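Local coordinates for protein mitogen (Streptococcus dysgalactiae, PDB 2J4X) that probably acts as a bacterial superantigen toxin, a zinc-binding mitogen of the staphylococcal and streptococcal toxin family, at residues I74-K79 with T136-D141. Residues are numbered along the deposited sequence; the frame is centred on the assembly and turned at random.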
loop_
_atom_site.group_PDB
_atom_site.type_symbol
_atom_site.label_atom_id
_atom_site.label_comp_id
_atom_site.label_asym_id
_atom_site.label_seq_id
_atom_site.Cartn_x
_atom_site.Cartn_y
_atom_site.Cartn_z
ATOM N N ILE A 74 -3.321 -11.843 0.075
ATOM C CA ILE A 74 -2.382 -10.932 0.701
ATOM C C ILE A 74 -1.647 -10.019 -0.254
ATOM O O ILE A 74 -1.151 -10.462 -1.269
ATOM C CB ILE A 74 -1.298 -11.723 1.468
ATOM C CG1 ILE A 74 -1.954 -12.766 2.368
ATOM C CG2 ILE A 74 -0.415 -10.776 2.285
ATOM C CD1 ILE A 74 -0.953 -13.616 3.088
ATOM N N TYR A 75 -1.612 -8.736 0.071
ATOM C CA TYR A 75 -0.852 -7.760 -0.683
ATOM C C TYR A 75 -0.287 -6.878 0.418
ATOM O O TYR A 75 -0.978 -6.020 0.950
ATOM C CB TYR A 75 -1.710 -6.919 -1.616
ATOM C CG TYR A 75 -0.822 -6.144 -2.562
ATOM C CD1 TYR A 75 -0.658 -6.545 -3.874
ATOM C CD2 TYR A 75 -0.033 -5.086 -2.101
ATOM C CE1 TYR A 75 0.282 -5.925 -4.708
ATOM C CE2 TYR A 75 0.903 -4.459 -2.921
ATOM C CZ TYR A 75 1.059 -4.890 -4.222
ATOM O OH TYR A 75 2.009 -4.312 -5.029
ATOM N N ALA A 76 0.965 -7.111 0.789
ATOM C CA ALA A 76 1.575 -6.330 1.842
ATOM C C ALA A 76 3.053 -6.127 1.613
ATOM O O ALA A 76 3.725 -6.978 1.049
ATOM C CB ALA A 76 1.354 -7.008 3.168
ATOM N N LEU A 77 3.558 -4.984 2.057
ATOM C CA LEU A 77 4.970 -4.660 1.942
ATOM C C LEU A 77 5.694 -5.482 3.016
ATOM O O LEU A 77 5.196 -5.613 4.132
ATOM C CB LEU A 77 5.174 -3.153 2.190
ATOM C CG LEU A 77 6.543 -2.468 2.120
ATOM C CD1 LEU A 77 7.099 -2.410 0.705
ATOM C CD2 LEU A 77 6.363 -1.079 2.633
ATOM N N ILE A 78 6.851 -6.051 2.683
ATOM C CA ILE A 78 7.626 -6.835 3.654
ATOM C C ILE A 78 8.436 -5.872 4.543
ATOM O O ILE A 78 9.101 -4.980 4.031
ATOM C CB ILE A 78 8.579 -7.833 2.915
ATOM C CG1 ILE A 78 7.740 -8.858 2.131
ATOM C CG2 ILE A 78 9.505 -8.518 3.909
ATOM C CD1 ILE A 78 8.538 -9.849 1.342
ATOM N N LYS A 79 8.350 -6.032 5.865
ATOM C CA LYS A 79 9.063 -5.174 6.828
ATOM C C LYS A 79 10.454 -5.707 7.104
ATOM O O LYS A 79 11.400 -4.944 7.300
ATOM C CB LYS A 79 8.328 -5.131 8.170
ATOM C CG LYS A 79 6.986 -4.484 8.150
ATOM C CD LYS A 79 6.087 -5.095 9.214
ATOM C CE LYS A 79 6.681 -5.030 10.617
ATOM N NZ LYS A 79 5.681 -5.471 11.655
ATOM N N THR A 136 -6.839 -3.340 -0.617
ATOM C CA THR A 136 -6.409 -2.675 0.597
ATOM C C THR A 136 -5.846 -1.299 0.247
ATOM O O THR A 136 -5.342 -1.096 -0.860
ATOM C CB THR A 136 -5.285 -3.458 1.323
ATOM O OG1 THR A 136 -4.213 -3.743 0.404
ATOM C CG2 THR A 136 -5.831 -4.726 1.922
ATOM N N PHE A 137 -5.954 -0.358 1.184
ATOM C CA PHE A 137 -5.380 0.967 1.011
ATOM C C PHE A 137 -3.843 0.791 0.952
ATOM O O PHE A 137 -3.156 1.507 0.217
ATOM C CB PHE A 137 -5.758 1.865 2.192
ATOM C CG PHE A 137 -4.965 3.149 2.254
ATOM C CD1 PHE A 137 -5.198 4.172 1.347
ATOM C CD2 PHE A 137 -3.939 3.309 3.192
ATOM C CE1 PHE A 137 -4.427 5.323 1.372
ATOM C CE2 PHE A 137 -3.161 4.467 3.215
ATOM C CZ PHE A 137 -3.411 5.463 2.304
ATOM N N GLN A 138 -3.306 -0.163 1.724
ATOM C CA GLN A 138 -1.875 -0.413 1.733
ATOM C C GLN A 138 -1.354 -0.696 0.330
ATOM O O GLN A 138 -0.275 -0.198 -0.038
ATOM C CB GLN A 138 -1.515 -1.589 2.632
ATOM C CG GLN A 138 -0.037 -1.943 2.480
ATOM C CD GLN A 138 0.424 -3.063 3.387
ATOM O OE1 GLN A 138 1.615 -3.355 3.461
ATOM N NE2 GLN A 138 -0.514 -3.692 4.086
ATOM N N GLU A 139 -2.107 -1.490 -0.446
ATOM C CA GLU A 139 -1.722 -1.832 -1.814
ATOM C C GLU A 139 -1.659 -0.592 -2.707
ATOM O O GLU A 139 -0.679 -0.396 -3.428
ATOM C CB GLU A 139 -2.693 -2.828 -2.446
ATOM C CG GLU A 139 -2.313 -3.127 -3.914
ATOM C CD GLU A 139 -3.257 -4.070 -4.627
ATOM O OE1 GLU A 139 -3.885 -4.923 -3.976
ATOM O OE2 GLU A 139 -3.349 -3.971 -5.856
ATOM N N ILE A 140 -2.718 0.222 -2.689
ATOM C CA ILE A 140 -2.751 1.464 -3.465
ATOM C C ILE A 140 -1.585 2.372 -3.049
ATOM O O ILE A 140 -0.832 2.851 -3.898
ATOM C CB ILE A 140 -4.040 2.265 -3.205
ATOM C CG1 ILE A 140 -5.260 1.441 -3.621
ATOM C CG2 ILE A 140 -3.987 3.590 -3.943
ATOM C CD1 ILE A 140 -6.586 2.135 -3.348
ATOM N N ASP A 141 -1.425 2.591 -1.743
ATOM C CA ASP A 141 -0.388 3.481 -1.230
ATOM C C ASP A 141 1.013 3.050 -1.635
ATOM O O ASP A 141 1.801 3.861 -2.118
ATOM C CB ASP A 141 -0.507 3.585 0.300
ATOM C CG ASP A 141 0.294 4.752 0.876
ATOM O OD1 ASP A 141 0.354 5.815 0.223
ATOM O OD2 ASP A 141 0.848 4.624 1.984
HETATM O O HOH W 1 3.393 -4.378 5.295
#
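Gln138 reaches from the first turn of its helix to the backbone of strand 74-79 and accepts a hydrogen bond there: Leu77 N to Gln138 OE1 is 2.9 Å, nearly straight at the hydrogen (169°). The Leu77 N-H approaches from well above the plane of the Gln138 side-chain carbonyl. An extended chain, with CG anti to the backbone N (chi1 173°), carries the amide this far, and Ala76 CA lies 3.4 Å from Gln138 OE1. A water lies 2.8 Å from Gln138 OE1 and close to Leu77 O; it has more acceptors in reach than protons, so which of them it serves is uncertain. The other end of the amide is fixed by Asp93, whose backbone O takes a hydrogen bond from Gln138 NE2.

At the next residue of the helix, Glu139 stacks against Tyr75. Its CG sits 3.4 Å from the ring centroid, a CH-pi contact over the centre of the face, while Glu139 CB touches Tyr75 CD2 at 3.5 Å. The carboxylate continues across the same ring, the two planes 24° apart, and Glu139 OE2 forms a salt bridge with Arg143, one turn further along the helix. Behind this, Thr136 N-caps the helix: its OG1 accepts from Glu139 N at 3.2 Å. Tyr75 O is buried by the contact without a polar partner.

The contact joins the two domains of the superantigen fold. Strand 74-79, hydrogen-bonded on its two sides to strands 18-21 and 87-98, belongs to the OB-fold sheet; helix 137-150 belongs to the beta-grasp domain, and its start packs against strand 193-195 through Phe137 and Ile140.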